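Cystathionine gamma-lyase (Saccharomyces cerevisiae, PDB 1N8P) binds pyridoxal-5'-phosphate as a tetrameric member of the Cys/Met metabolism family, within the aminotransferase-like superfamily of PLP-dependent enzymes. Local coordinates at residues P55-L60 against G73-S78; K140-E145 against Q158-L163; E269-D274 against I308-K313. All coordinates share one frame; numbering follows the deposited sequence.

Contact 1: residues P55-L60 against G73-S78; sequences PNRENL and GLAFSS. With PLP (pyridoxal-5'-phosphate), chain E.
Ala75 meets Leu60 and Arg57 where helix 55-67 lies against strand 72-76, an outermost strand, within this chain, of the seven-stranded mixed sheet that forms the core of the cofactor-binding domain in fold type I PLP enzymes. The CB of Ala75 points at the helix and is the strand's whole share of the contact. Leu60 CD2 lies 3.9 Å from Ala75 CB, and Arg57 CG lies 4.1 Å from the same methyl, so it sits against two side chains one helical turn apart. The small residue lets the backbones approach closely, with 6.8 Å between Arg57 CA and Ala75 CA.

With CG anti to the backbone N (chi1 -160°), Arg57 presents the aliphatic start of its chain to the strand; a bend at chi3 (74°) then turns the guanidinium group, whose NH1 bonds to Arg51 O of the same chain. Arg51 of the second subunit bonds the PLP at Ser78; by the symmetry of the pair, Arg57 probably helps to position the arginine that reaches the PLP of the neighbouring subunit. Glu61, next to Leu60 on the helix, ties the two elements together more directly, since its OE2 accepts a hydrogen bond from Ala75 N.

Beyond the strand, the chain runs through Ser77 to Ser78, which stands at the N-cap of helix 79-88, the start of the phosphate-binding turn. Its OG caps Ala81 N and is also bonded to Gly235 O of the second subunit, which fixes the rotation of the side chain. In this pose the hydroxyl is not the nearest part of Ser78 to the phosphate: Ser78 CB comes to 3.3 Å of PLP O3P, whereas Ser78 OG remains 4.0 Å from PLP O3P.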
loop_
_atom_site.group_PDB
_atom_site.type_symbol
_atom_site.label_atom_id
_atom_site.label_comp_id
_atom_site.label_asym_id
_atom_site.label_seq_id
_atom_site.Cartn_x
_atom_site.Cartn_y
_atom_site.Cartn_z
ATOM N N PRO A 55 1.040 -10.663 -12.783
ATOM C CA PRO A 55 0.029 -9.822 -13.438
ATOM C C PRO A 55 0.237 -8.304 -13.507
ATOM O O PRO A 55 0.091 -7.675 -14.577
ATOM C CB PRO A 55 -1.258 -10.187 -12.698
ATOM C CG PRO A 55 -0.763 -10.593 -11.349
ATOM C CD PRO A 55 0.444 -11.426 -11.679
ATOM N N ASN A 56 0.552 -7.705 -12.366
ATOM C CA ASN A 56 0.742 -6.254 -12.315
ATOM C C ASN A 56 1.849 -5.715 -13.229
ATOM O O ASN A 56 1.681 -4.679 -13.859
ATOM C CB ASN A 56 0.980 -5.816 -10.870
ATOM C CG ASN A 56 -0.272 -5.962 -10.009
ATOM O OD1 ASN A 56 -0.181 -6.358 -8.857
ATOM N ND2 ASN A 56 -1.440 -5.632 -10.565
ATOM N N ARG A 57 2.971 -6.417 -13.307
ATOM C CA ARG A 57 4.070 -6.000 -14.158
ATOM C C ARG A 57 3.615 -6.192 -15.589
ATOM O O ARG A 57 3.496 -5.227 -16.352
ATOM C CB ARG A 57 5.294 -6.867 -13.899
ATOM C CG ARG A 57 6.580 -6.216 -14.356
ATOM C CD ARG A 57 7.785 -7.039 -13.963
ATOM N NE ARG A 57 7.907 -8.233 -14.783
ATOM C CZ ARG A 57 8.163 -9.449 -14.306
ATOM N NH1 ARG A 57 8.322 -9.643 -12.998
ATOM N NH2 ARG A 57 8.263 -10.478 -15.142
ATOM N N GLU A 58 3.354 -7.451 -15.942
ATOM C CA GLU A 58 2.904 -7.819 -17.282
ATOM C C GLU A 58 1.851 -6.862 -17.811
ATOM O O GLU A 58 1.981 -6.314 -18.898
ATOM C CB GLU A 58 2.334 -9.229 -17.265
ATOM C CG GLU A 58 1.954 -9.764 -18.625
ATOM C CD GLU A 58 1.084 -11.001 -18.518
ATOM O OE1 GLU A 58 -0.118 -10.850 -18.174
ATOM O OE2 GLU A 58 1.607 -12.115 -18.768
ATOM N N ASN A 59 0.796 -6.642 -17.047
ATOM C CA ASN A 59 -0.232 -5.740 -17.531
ATOM C C ASN A 59 0.308 -4.357 -17.781
ATOM O O ASN A 59 -0.110 -3.706 -18.722
ATOM C CB ASN A 59 -1.400 -5.659 -16.557
ATOM C CG ASN A 59 -2.301 -6.868 -16.623
ATOM O OD1 ASN A 59 -2.427 -7.520 -17.677
ATOM N ND2 ASN A 59 -2.955 -7.170 -15.505
ATOM N N LEU A 60 1.223 -3.895 -16.933
ATOM C CA LEU A 60 1.810 -2.572 -17.105
ATOM C C LEU A 60 2.511 -2.594 -18.423
ATOM O O LEU A 60 2.212 -1.806 -19.317
ATOM C CB LEU A 60 2.815 -2.277 -15.988
ATOM C CG LEU A 60 3.906 -1.215 -16.215
ATOM C CD1 LEU A 60 3.291 0.129 -16.438
ATOM C CD2 LEU A 60 4.866 -1.183 -15.021
ATOM N N GLY A 73 7.066 -4.921 -24.215
ATOM C CA GLY A 73 7.374 -4.042 -23.096
ATOM C C GLY A 73 8.028 -4.816 -21.957
ATOM O O GLY A 73 7.846 -6.029 -21.824
ATOM N N LEU A 74 8.807 -4.122 -21.134
ATOM C CA LEU A 74 9.501 -4.748 -19.994
ATOM C C LEU A 74 9.792 -3.702 -18.912
ATOM O O LEU A 74 10.439 -2.699 -19.174
ATOM C CB LEU A 74 10.834 -5.385 -20.435
ATOM C CG LEU A 74 10.832 -6.595 -21.370
ATOM C CD1 LEU A 74 12.266 -6.928 -21.673
ATOM C CD2 LEU A 74 10.134 -7.794 -20.731
ATOM N N ALA A 75 9.320 -3.923 -17.695
ATOM C CA ALA A 75 9.576 -2.945 -16.658
ATOM C C ALA A 75 10.737 -3.416 -15.839
ATOM O O ALA A 75 11.062 -4.592 -15.849
ATOM C CB ALA A 75 8.374 -2.774 -15.798
ATOM N N PHE A 76 11.385 -2.476 -15.164
ATOM C CA PHE A 76 12.529 -2.761 -14.296
ATOM C C PHE A 76 12.516 -1.813 -13.082
ATOM O O PHE A 76 11.722 -0.863 -13.029
ATOM C CB PHE A 76 13.850 -2.604 -15.060
ATOM C CG PHE A 76 13.986 -3.518 -16.257
ATOM C CD1 PHE A 76 13.561 -3.102 -17.521
ATOM C CD2 PHE A 76 14.554 -4.790 -16.123
ATOM C CE1 PHE A 76 13.701 -3.941 -18.635
ATOM C CE2 PHE A 76 14.701 -5.637 -17.237
ATOM C CZ PHE A 76 14.274 -5.213 -18.492
ATOM N N SER A 77 13.391 -2.071 -12.112
ATOM C CA SER A 77 13.486 -1.257 -10.901
ATOM C C SER A 77 13.589 0.235 -11.186
ATOM O O SER A 77 12.929 1.042 -10.568
ATOM C CB SER A 77 14.705 -1.671 -10.115
ATOM O OG SER A 77 14.780 -3.077 -9.987
ATOM N N SER A 78 14.398 0.608 -12.154
ATOM C CA SER A 78 14.590 2.022 -12.467
ATOM C C SER A 78 14.910 2.233 -13.935
ATOM O O SER A 78 15.119 1.267 -14.676
ATOM C CB SER A 78 15.771 2.608 -11.647
ATOM O OG SER A 78 16.850 1.686 -11.470
HETATM N N1 PLP E . 16.938 9.217 -17.630
HETATM C C2 PLP E . 16.287 10.426 -17.760
HETATM C C2A PLP E . 16.259 10.994 -19.175
HETATM C C3 PLP E . 15.702 11.001 -16.515
HETATM O O3 PLP E . 15.053 12.167 -16.752
HETATM C C4 PLP E . 15.834 10.320 -15.266
HETATM C C4A PLP E . 15.279 10.924 -14.006
HETATM C C5 PLP E . 16.565 9.021 -15.278
HETATM C C6 PLP E . 17.087 8.511 -16.453
HETATM C C5A PLP E . 16.647 8.230 -13.962
HETATM O O4P PLP E . 15.606 7.283 -13.803
HETATM P P PLP E . 15.597 6.345 -12.552
HETATM O O1P PLP E . 14.302 5.714 -12.624
HETATM O O2P PLP E . 15.735 7.250 -11.346
HETATM O O3P PLP E . 16.770 5.508 -12.755
#

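Contact 2: residues K140-E145 against Q158-L163; sequences KLVWIE and QKVADL
Val160 receives both Val142 and Ile144 from the strand, joining the first two elements of the beta-alpha-beta unit made of strand 139-144, helix 157-167 and strand 174-178. The contact across the segments is apolar and uses few atoms. Ile144 and Val160 reach toward each other tip to tip, with Ile144 CD1 3.5 Å from Val160 CG1; the same CD1 is 3.9 Å from Val160 CG2, so it lies against both branches of the valine. Ile144 is extended at chi2 (178°), which carries this terminal methyl out from the strand to the helix. Val142 crosses Val160 at a slant, its CG1 4.0 Å from Val160 CG1. One methyl of the helix thus touches two residues that alternate on the same face of the strand.

Hydrogen bonds lie elsewhere: along the helix Asp162 N donates to Gln158 O (2.8 Å), and Val142 pairs through its backbone with Ile174 and Val176.

Leu127 and Leu128 of helix 127-134 pack against Val160, Leu127 also touching Ile144, and Leu175 of the adjacent parallel strand 174-178 borders Val142 and Ile144, so the valine is enclosed between a neighbouring helix and the sheet.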
loop_
_atom_site.group_PDB
_atom_site.type_symbol
_atom_site.label_atom_id
_atom_site.label_comp_id
_atom_site.label_asym_id
_atom_site.label_seq_id
_atom_site.Cartn_x
_atom_site.Cartn_y
_atom_site.Cartn_z
ATOM N N LYS A 140 28.259 -0.979 -30.980
ATOM C CA LYS A 140 27.114 -1.847 -31.156
ATOM C C LYS A 140 25.830 -1.129 -30.746
ATOM O O LYS A 140 24.730 -1.556 -31.101
ATOM C CB LYS A 140 27.297 -3.095 -30.297
ATOM C CG LYS A 140 28.571 -3.887 -30.590
ATOM C CD LYS A 140 28.438 -4.726 -31.843
ATOM C CE LYS A 140 27.353 -5.757 -31.673
ATOM N NZ LYS A 140 27.303 -6.670 -32.828
ATOM N N LEU A 141 25.972 -0.031 -30.006
ATOM C CA LEU A 141 24.809 0.712 -29.533
ATOM C C LEU A 141 24.946 2.177 -29.887
ATOM O O LEU A 141 26.044 2.704 -29.925
ATOM C CB LEU A 141 24.670 0.561 -27.989
ATOM C CG LEU A 141 23.530 1.225 -27.157
ATOM C CD1 LEU A 141 22.258 0.408 -27.200
ATOM C CD2 LEU A 141 23.940 1.342 -25.700
ATOM N N VAL A 142 23.817 2.819 -30.165
ATOM C CA VAL A 142 23.757 4.258 -30.438
ATOM C C VAL A 142 22.621 4.712 -29.526
ATOM O O VAL A 142 21.466 4.289 -29.705
ATOM C CB VAL A 142 23.391 4.588 -31.908
ATOM C CG1 VAL A 142 23.364 6.081 -32.115
ATOM C CG2 VAL A 142 24.406 4.006 -32.826
ATOM N N TRP A 143 22.959 5.542 -28.542
ATOM C CA TRP A 143 21.973 6.018 -27.589
ATOM C C TRP A 143 21.586 7.452 -27.876
ATOM O O TRP A 143 22.436 8.328 -27.922
ATOM C CB TRP A 143 22.531 5.890 -26.177
ATOM C CG TRP A 143 21.512 5.998 -25.065
ATOM C CD1 TRP A 143 21.057 7.140 -24.479
ATOM C CD2 TRP A 143 20.877 4.912 -24.376
ATOM N NE1 TRP A 143 20.187 6.836 -23.469
ATOM C CE2 TRP A 143 20.058 5.474 -23.382
ATOM C CE3 TRP A 143 20.923 3.522 -24.504
ATOM C CZ2 TRP A 143 19.287 4.693 -22.513
ATOM C CZ3 TRP A 143 20.157 2.751 -23.641
ATOM C CH2 TRP A 143 19.352 3.340 -22.660
ATOM N N ILE A 144 20.294 7.674 -28.083
ATOM C CA ILE A 144 19.767 8.999 -28.364
ATOM C C ILE A 144 18.769 9.448 -27.304
ATOM O O ILE A 144 17.803 8.759 -27.019
ATOM C CB ILE A 144 19.053 9.031 -29.711
ATOM C CG1 ILE A 144 20.052 8.814 -30.840
ATOM C CG2 ILE A 144 18.335 10.342 -29.878
ATOM C CD1 ILE A 144 19.384 8.787 -32.222
ATOM N N GLU A 145 19.020 10.618 -26.738
ATOM C CA GLU A 145 18.168 11.191 -25.720
ATOM C C GLU A 145 17.464 12.319 -26.467
ATOM O O GLU A 145 17.805 13.475 -26.305
ATOM C CB GLU A 145 19.048 11.733 -24.601
ATOM C CG GLU A 145 18.356 12.063 -23.314
ATOM C CD GLU A 145 19.329 12.591 -22.290
ATOM O OE1 GLU A 145 19.850 13.705 -22.507
ATOM O OE2 GLU A 145 19.584 11.895 -21.279
ATOM N N GLN A 158 15.268 9.295 -37.477
ATOM C CA GLN A 158 15.349 8.687 -38.800
ATOM C C GLN A 158 16.726 8.894 -39.424
ATOM O O GLN A 158 17.372 7.924 -39.846
ATOM C CB GLN A 158 14.288 9.275 -39.714
ATOM C CG GLN A 158 14.106 8.463 -40.947
ATOM C CD GLN A 158 13.830 7.052 -40.605
ATOM O OE1 GLN A 158 12.687 6.669 -40.390
ATOM N NE2 GLN A 158 14.874 6.259 -40.525
ATOM N N LYS A 159 17.177 10.148 -39.492
ATOM C CA LYS A 159 18.507 10.429 -40.023
ATOM C C LYS A 159 19.548 9.521 -39.334
ATOM O O LYS A 159 20.411 8.944 -39.995
ATOM C CB LYS A 159 18.879 11.910 -39.822
ATOM C CG LYS A 159 18.399 12.836 -40.958
ATOM C CD LYS A 159 18.790 14.277 -40.707
ATOM C CE LYS A 159 18.654 15.164 -41.953
ATOM N NZ LYS A 159 17.277 15.328 -42.526
ATOM N N VAL A 160 19.458 9.368 -38.014
ATOM C CA VAL A 160 20.410 8.533 -37.308
ATOM C C VAL A 160 20.193 7.052 -37.583
ATOM O O VAL A 160 21.163 6.314 -37.707
ATOM C CB VAL A 160 20.385 8.790 -35.768
ATOM C CG1 VAL A 160 21.239 7.763 -35.038
ATOM C CG2 VAL A 160 20.926 10.172 -35.467
ATOM N N ALA A 161 18.953 6.589 -37.670
ATOM C CA ALA A 161 18.746 5.163 -37.945
ATOM C C ALA A 161 19.376 4.838 -39.300
ATOM O O ALA A 161 20.062 3.827 -39.464
ATOM C CB ALA A 161 17.274 4.838 -37.984
ATOM N N ASP A 162 19.124 5.722 -40.265
ATOM C CA ASP A 162 19.639 5.603 -41.615
ATOM C C ASP A 162 21.148 5.631 -41.600
ATOM O O ASP A 162 21.787 4.720 -42.100
ATOM C CB ASP A 162 19.135 6.763 -42.469
ATOM C CG ASP A 162 17.706 6.591 -42.901
ATOM O OD1 ASP A 162 17.136 5.506 -42.599
ATOM O OD2 ASP A 162 17.175 7.536 -43.545
ATOM N N LEU A 163 21.707 6.696 -41.035
ATOM C CA LEU A 163 23.154 6.873 -40.939
ATOM C C LEU A 163 23.829 5.613 -40.413
ATOM O O LEU A 163 24.980 5.351 -40.721
ATOM C CB LEU A 163 23.469 8.037 -40.006
ATOM C CG LEU A 163 24.811 8.750 -40.124
ATOM C CD1 LEU A 163 24.894 9.446 -41.469
ATOM C CD2 LEU A 163 24.942 9.778 -39.011
#

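Contact 3: residues E269-D274 against I308-K313; sequences EFLAAD and ISFRIK
Leu271, in the last turn of helix 253-271, packs on Phe310 and Ile308 of strand 307-312, part of the five-stranded mixed sheet of the C-terminal domain in this PLP-enzyme fold. The central interaction is a CH-pi contact: Leu271 CD1 lies over one face of the Phe310 ring, 4.2 Å from its centroid and 16° off the ring normal. The methyl is displaced toward the rim, and its nearest ring atom is Phe310 CD2, at 4.1 Å from Leu271 CD1. The two side chains cross at about a right angle. A first torsion of 79° at Phe310 sets CG between the backbone N and the carbonyl carbon, and chi2 of 100° turns the ring so that it presents a face to Leu271 CD1. The same Leu271 CD1 also approaches Ile308 CG2, at 4.4 Å, so a single methyl meets two residues that alternate along the strand and point to the helix side.

Directly after Leu271 the chain leaves helical geometry at Ala272, whose N still bonds to Glu269 O (3.0 Å). The contact therefore falls at the very end of the helix, before the turn that leads to strand 278-282.

Leu271 also rests on Val278 and Val281 of that strand, an antiparallel neighbour of strand 307-312. On the other flank of strand 307-312 runs strand 367-371, where Ile308 meets Ile370 and Phe310 meets Val368, while Phe322 of helix 316-325 packs edge-to-face with the Phe310 ring.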
loop_
_atom_site.group_PDB
_atom_site.type_symbol
_atom_site.label_atom_id
_atom_site.label_comp_id
_atom_site.label_asym_id
_atom_site.label_seq_id
_atom_site.Cartn_x
_atom_site.Cartn_y
_atom_site.Cartn_z
ATOM N N GLU A 269 6.620 31.188 -24.810
ATOM C CA GLU A 269 6.353 32.347 -25.622
ATOM C C GLU A 269 6.538 33.576 -24.746
ATOM O O GLU A 269 7.101 34.581 -25.173
ATOM C CB GLU A 269 4.936 32.274 -26.222
ATOM C CG GLU A 269 4.671 30.924 -26.816
ATOM C CD GLU A 269 3.490 30.854 -27.753
ATOM O OE1 GLU A 269 2.441 31.482 -27.499
ATOM O OE2 GLU A 269 3.624 30.116 -28.749
ATOM N N PHE A 270 6.091 33.494 -23.506
ATOM C CA PHE A 270 6.230 34.638 -22.635
ATOM C C PHE A 270 7.676 34.985 -22.423
ATOM O O PHE A 270 8.059 36.142 -22.481
ATOM C CB PHE A 270 5.618 34.382 -21.279
ATOM C CG PHE A 270 5.949 35.437 -20.280
ATOM C CD1 PHE A 270 5.250 36.625 -20.247
ATOM C CD2 PHE A 270 6.990 35.251 -19.390
ATOM C CE1 PHE A 270 5.587 37.602 -19.342
ATOM C CE2 PHE A 270 7.328 36.228 -18.485
ATOM C CZ PHE A 270 6.629 37.398 -18.460
ATOM N N LEU A 271 8.483 33.978 -22.130
ATOM C CA LEU A 271 9.908 34.191 -21.909
ATOM C C LEU A 271 10.660 34.472 -23.215
ATOM O O LEU A 271 11.833 34.824 -23.188
ATOM C CB LEU A 271 10.506 32.971 -21.243
ATOM C CG LEU A 271 9.962 32.663 -19.865
ATOM C CD1 LEU A 271 10.364 31.268 -19.472
ATOM C CD2 LEU A 271 10.484 33.684 -18.870
ATOM N N ALA A 272 9.982 34.305 -24.352
ATOM C CA ALA A 272 10.577 34.548 -25.657
ATOM C C ALA A 272 9.938 35.765 -26.297
ATOM O O ALA A 272 9.669 35.785 -27.495
ATOM C CB ALA A 272 10.382 33.353 -26.535
ATOM N N ALA A 273 9.684 36.781 -25.491
ATOM C CA ALA A 273 9.083 37.999 -25.978
ATOM C C ALA A 273 9.458 39.026 -24.953
ATOM O O ALA A 273 9.109 40.192 -25.063
ATOM C CB ALA A 273 7.585 37.853 -26.056
ATOM N N ASP A 274 10.160 38.562 -23.933
ATOM C CA ASP A 274 10.627 39.413 -22.854
ATOM C C ASP A 274 12.064 39.785 -23.188
ATOM O O ASP A 274 12.970 39.555 -22.401
ATOM C CB ASP A 274 10.564 38.649 -21.517
ATOM C CG ASP A 274 11.115 39.460 -20.333
ATOM O OD1 ASP A 274 12.304 39.824 -20.354
ATOM O OD2 ASP A 274 10.364 39.737 -19.369
ATOM N N ILE A 308 11.060 23.460 -20.063
ATOM C CA ILE A 308 11.495 24.672 -20.736
ATOM C C ILE A 308 12.879 24.816 -20.137
ATOM O O ILE A 308 13.203 24.123 -19.191
ATOM C CB ILE A 308 10.545 25.866 -20.379
ATOM C CG1 ILE A 308 9.167 25.590 -20.976
ATOM C CG2 ILE A 308 11.083 27.205 -20.908
ATOM C CD1 ILE A 308 8.089 26.486 -20.475
ATOM N N SER A 309 13.710 25.664 -20.705
ATOM C CA SER A 309 15.054 25.870 -20.190
ATOM C C SER A 309 15.326 27.279 -20.663
ATOM O O SER A 309 14.966 27.635 -21.786
ATOM C CB SER A 309 15.996 24.862 -20.831
ATOM O OG SER A 309 17.326 25.016 -20.400
ATOM N N PHE A 310 15.905 28.113 -19.812
ATOM C CA PHE A 310 16.137 29.475 -20.250
ATOM C C PHE A 310 17.193 30.088 -19.383
ATOM O O PHE A 310 17.492 29.540 -18.331
ATOM C CB PHE A 310 14.824 30.282 -20.205
ATOM C CG PHE A 310 14.433 30.745 -18.838
ATOM C CD1 PHE A 310 14.686 32.051 -18.439
ATOM C CD2 PHE A 310 13.851 29.872 -17.932
ATOM C CE1 PHE A 310 14.369 32.469 -17.169
ATOM C CE2 PHE A 310 13.536 30.290 -16.665
ATOM C CZ PHE A 310 13.794 31.584 -16.283
ATOM N N ARG A 311 17.782 31.191 -19.845
ATOM C CA ARG A 311 18.834 31.887 -19.106
ATOM C C ARG A 311 18.352 33.302 -18.891
ATOM O O ARG A 311 17.868 33.926 -19.826
ATOM C CB ARG A 311 20.156 31.858 -19.901
ATOM C CG ARG A 311 20.030 32.245 -21.383
ATOM C CD ARG A 311 21.240 31.819 -22.266
ATOM N NE ARG A 311 22.451 32.601 -22.029
ATOM C CZ ARG A 311 23.254 32.398 -21.001
ATOM N NH1 ARG A 311 22.965 31.437 -20.147
ATOM N NH2 ARG A 311 24.306 33.172 -20.804
ATOM N N ILE A 312 18.466 33.816 -17.672
ATOM C CA ILE A 312 17.986 35.171 -17.406
ATOM C C ILE A 312 18.981 36.311 -17.665
ATOM O O ILE A 312 20.193 36.102 -17.641
ATOM C CB ILE A 312 17.444 35.283 -15.979
ATOM C CG1 ILE A 312 18.108 34.243 -15.097
ATOM C CG2 ILE A 312 15.945 35.076 -15.968
ATOM C CD1 ILE A 312 17.584 34.272 -13.700
ATOM N N LYS A 313 18.445 37.514 -17.910
ATOM C CA LYS A 313 19.247 38.705 -18.216
ATOM C C LYS A 313 20.235 39.085 -17.124
ATOM O O LYS A 313 20.479 40.276 -16.897
ATOM C CB LYS A 313 18.328 39.909 -18.531
#

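How the contacts relate
Contacts 1 and 2 pack helices on two strands of the same seven-stranded sheet, with centres 26 Å apart and nearest atoms about 9 Å apart. Contact 3 belongs to the five-stranded sheet; its centre is 39 Å from that of contact 1, on the opposite side of the chain's centre, and 31 Å from that of contact 2. The first two stand in different relation to the cofactor pocket. Contact 1 leads into it through Ser78 at the phosphate, and contact 2 lies further back, the Ile144 side chain about 11 Å from a bound PLP, though the next residue, Glu145, touches the cofactor. None of the three contacts touches another.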